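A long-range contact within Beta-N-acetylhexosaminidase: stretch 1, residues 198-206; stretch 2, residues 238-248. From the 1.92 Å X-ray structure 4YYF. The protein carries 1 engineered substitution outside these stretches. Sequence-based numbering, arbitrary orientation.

Stretch 1, residues 198-206: VLPVLKHFP
Stretch 2 (238-248) TLTGQAPVAVM

A cis peptide bond before His-204 turns the chain a corner beside the partner strand, yet a hydrogen bond continues past it: Phe-205 N donates to Met-248 O (2.9 Å, 152°). A second cis bond precedes Pro-206, and a third, before Pro-244, leads into the partner strand.

Up to the corner the pairing is parallel, with Val-201 opposite Ala-246 (CA to CA 4.5 Å) and Leu-202 opposite Val-247 (CA to CA 4.7 Å); the strand axes approach to 4.3 Å with 38° between their directions (signed crossing angle -38°). Hydrogen bonds alternate as parallel strands require. Ala-246 N donates to Pro-200 O (3.0 Å), Leu-202 N to Ala-246 O (3.0 Å), and Met-248 N to Leu-202 O (2.8 Å, nearly linear at 174°). Two of these carbonyls also accept CA-H...O contacts, Ala-246 O from Val-201 CA (3.4 Å) and Leu-202 O from Val-247 CA (3.5 Å), and past the corner Met-248 O does so from His-204 CA (3.5 Å). Phi/psi is -129/112 at Val-201, -72/131 at Leu-202, -124/168 at Ala-246 and -127/141 at Val-247.

Val-201 (chi1 t) and Ala-246 share one face, Val-201 CG2 lying 4.0 Å from Ala-246 CB. Val-201 CG1 also reaches Met-248 CB (3.7 Å), while Leu-199 (t, p) brings CD2 to 4.0 Å from Ala-246 CB.

Leu-202 and Val-247 (chi1 t) occupy the other face. Leu-202, in the m,t rotamer, has the most area covered by the partner stretch: its CG packs 3.7 Å from Val-245 CG2 (chi1 p), and its CD1 lies 3.7 Å from Leu-239 CB, at the start of the type I turn Leu-239 to Gln-242. Phe-205 (chi1 t, chi2 -89°) places CB 3.6 Å from Val-247 CG1.

Selenomethionine Met-248 (t, t, m) sets SE obliquely 5.1 Å from the ring centroid of His-204 (chi1 m, chi2 82°), its closest ring atom being CD2, 4.2 Å from SE.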

# COMPACT_ATOMS: atom_id res chain seq x y z
N VAL A 198 -1.81 12.46 6.53
CA VAL A 198 -1.13 11.27 6.03
C VAL A 198 -2.17 10.45 5.29
O VAL A 198 -3.29 10.34 5.76
CB VAL A 198 -0.56 10.42 7.20
CG1 VAL A 198 0.03 9.10 6.68
CG2 VAL A 198 0.51 11.20 7.97
N LEU A 199 -1.81 9.88 4.14
CA LEU A 199 -2.74 9.00 3.43
C LEU A 199 -2.74 7.63 4.10
O LEU A 199 -1.73 6.93 4.08
CB LEU A 199 -2.32 8.84 1.96
CG LEU A 199 -3.20 7.87 1.15
CD1 LEU A 199 -4.63 8.44 0.93
CD2 LEU A 199 -2.53 7.55 -0.20
N PRO A 200 -3.88 7.22 4.69
CA PRO A 200 -3.92 5.87 5.23
C PRO A 200 -4.23 4.83 4.15
O PRO A 200 -4.86 5.15 3.13
CB PRO A 200 -5.06 5.94 6.26
CG PRO A 200 -5.96 7.03 5.77
CD PRO A 200 -5.14 7.97 4.91
N VAL A 201 -3.74 3.60 4.34
CA VAL A 201 -3.95 2.53 3.36
C VAL A 201 -4.51 1.30 4.07
O VAL A 201 -3.82 0.68 4.87
CB VAL A 201 -2.64 2.15 2.63
CG1 VAL A 201 -2.94 1.17 1.47
CG2 VAL A 201 -1.92 3.41 2.08
N LEU A 202 -5.76 0.96 3.77
CA LEU A 202 -6.41 -0.22 4.35
C LEU A 202 -5.83 -1.50 3.74
O LEU A 202 -5.74 -1.62 2.52
CB LEU A 202 -7.91 -0.17 4.06
CG LEU A 202 -8.63 1.14 4.37
CD1 LEU A 202 -10.08 1.07 3.88
CD2 LEU A 202 -8.61 1.43 5.87
N LYS A 203 -5.44 -2.48 4.57
CA LYS A 203 -4.79 -3.69 4.04
C LYS A 203 -5.19 -4.91 4.90
O LYS A 203 -5.58 -4.72 6.05
CB LYS A 203 -3.27 -3.50 4.00
CG LYS A 203 -2.59 -3.45 5.37
CD LYS A 203 -1.15 -2.90 5.25
CE LYS A 203 -0.37 -3.08 6.56
NZ LYS A 203 1.02 -2.52 6.46
N HIS A 204 -5.12 -6.15 4.38
CA HIS A 204 -4.68 -6.51 3.03
C HIS A 204 -5.87 -7.11 2.25
O HIS A 204 -6.25 -8.25 2.49
CB HIS A 204 -3.54 -7.55 3.10
CG HIS A 204 -2.36 -7.13 3.93
ND1 HIS A 204 -2.33 -7.26 5.31
CD2 HIS A 204 -1.16 -6.61 3.59
CE1 HIS A 204 -1.18 -6.82 5.77
NE2 HIS A 204 -0.44 -6.42 4.75
N PHE A 205 -6.44 -6.34 1.33
CA PHE A 205 -7.67 -6.72 0.60
C PHE A 205 -7.47 -7.96 -0.29
O PHE A 205 -6.44 -8.08 -0.96
CB PHE A 205 -8.11 -5.52 -0.25
CG PHE A 205 -9.43 -5.70 -0.95
CD1 PHE A 205 -9.49 -6.26 -2.22
CD2 PHE A 205 -10.61 -5.24 -0.37
CE1 PHE A 205 -10.71 -6.40 -2.89
CE2 PHE A 205 -11.83 -5.37 -1.04
CZ PHE A 205 -11.87 -5.95 -2.30
N PRO A 206 -8.46 -8.87 -0.32
CA PRO A 206 -9.74 -8.88 0.40
C PRO A 206 -9.70 -9.56 1.77
O PRO A 206 -10.74 -9.96 2.29
CB PRO A 206 -10.64 -9.70 -0.53
CG PRO A 206 -9.68 -10.72 -1.12
CD PRO A 206 -8.42 -9.91 -1.37
N THR A 238 -17.53 0.27 4.90
CA THR A 238 -17.64 1.65 5.36
C THR A 238 -16.34 2.44 5.23
O THR A 238 -16.37 3.64 4.98
CB THR A 238 -18.19 1.76 6.80
OG1 THR A 238 -17.32 1.07 7.69
CG2 THR A 238 -19.58 1.16 6.89
N LEU A 239 -15.20 1.78 5.39
CA LEU A 239 -13.94 2.50 5.50
C LEU A 239 -13.40 3.01 4.16
O LEU A 239 -12.69 4.00 4.12
CB LEU A 239 -12.88 1.65 6.21
CG LEU A 239 -13.23 1.30 7.66
CD1 LEU A 239 -12.05 0.65 8.37
CD2 LEU A 239 -13.69 2.55 8.40
N THR A 240 -13.75 2.34 3.06
CA THR A 240 -13.29 2.81 1.74
C THR A 240 -13.97 4.10 1.31
O THR A 240 -13.48 4.79 0.41
CB THR A 240 -13.47 1.76 0.64
OG1 THR A 240 -14.86 1.49 0.45
CG2 THR A 240 -12.78 0.47 1.01
N GLY A 241 -15.11 4.42 1.93
CA GLY A 241 -15.87 5.60 1.59
C GLY A 241 -15.50 6.82 2.41
O GLY A 241 -16.11 7.88 2.26
N GLN A 242 -14.50 6.68 3.27
CA GLN A 242 -14.02 7.79 4.10
C GLN A 242 -12.69 8.29 3.52
O GLN A 242 -11.63 7.75 3.81
CB GLN A 242 -13.92 7.35 5.58
CG GLN A 242 -15.29 6.97 6.20
CD GLN A 242 -15.21 6.34 7.60
OE1 GLN A 242 -14.15 6.30 8.22
NE2 GLN A 242 -16.36 5.85 8.09
N ALA A 243 -12.78 9.32 2.68
CA ALA A 243 -11.66 9.79 1.87
C ALA A 243 -10.92 10.97 2.53
O ALA A 243 -11.52 11.72 3.30
CB ALA A 243 -12.16 10.20 0.51
N PRO A 244 -9.63 11.14 2.22
CA PRO A 244 -8.81 10.29 1.34
C PRO A 244 -8.41 8.98 2.02
O PRO A 244 -8.16 8.91 3.23
CB PRO A 244 -7.58 11.14 1.04
CG PRO A 244 -7.50 12.10 2.17
CD PRO A 244 -8.91 12.37 2.62
N VAL A 245 -8.38 7.93 1.22
CA VAL A 245 -7.99 6.62 1.71
C VAL A 245 -7.54 5.81 0.49
O VAL A 245 -7.99 6.06 -0.62
CB VAL A 245 -9.17 5.93 2.46
CG1 VAL A 245 -10.28 5.53 1.48
CG2 VAL A 245 -8.69 4.72 3.27
N ALA A 246 -6.63 4.88 0.71
CA ALA A 246 -6.17 3.97 -0.33
C ALA A 246 -6.40 2.56 0.17
O ALA A 246 -6.70 2.35 1.33
CB ALA A 246 -4.69 4.20 -0.66
N VAL A 247 -6.26 1.58 -0.73
CA VAL A 247 -6.39 0.18 -0.36
C VAL A 247 -5.14 -0.53 -0.86
O VAL A 247 -4.64 -0.21 -1.93
CB VAL A 247 -7.65 -0.45 -0.99
CG1 VAL A 247 -7.67 -2.00 -0.81
CG2 VAL A 247 -8.93 0.18 -0.40
N MSE A 248 -4.63 -1.48 -0.07
CA MSE A 248 -3.57 -2.37 -0.53
C MSE A 248 -4.10 -3.80 -0.70
O MSE A 248 -4.71 -4.35 0.22
CB MSE A 248 -2.40 -2.40 0.46
CG MSE A 248 -1.29 -3.42 0.10
SE MSE A 248 0.20 -3.33 1.38
CE MSE A 248 1.02 -1.74 0.71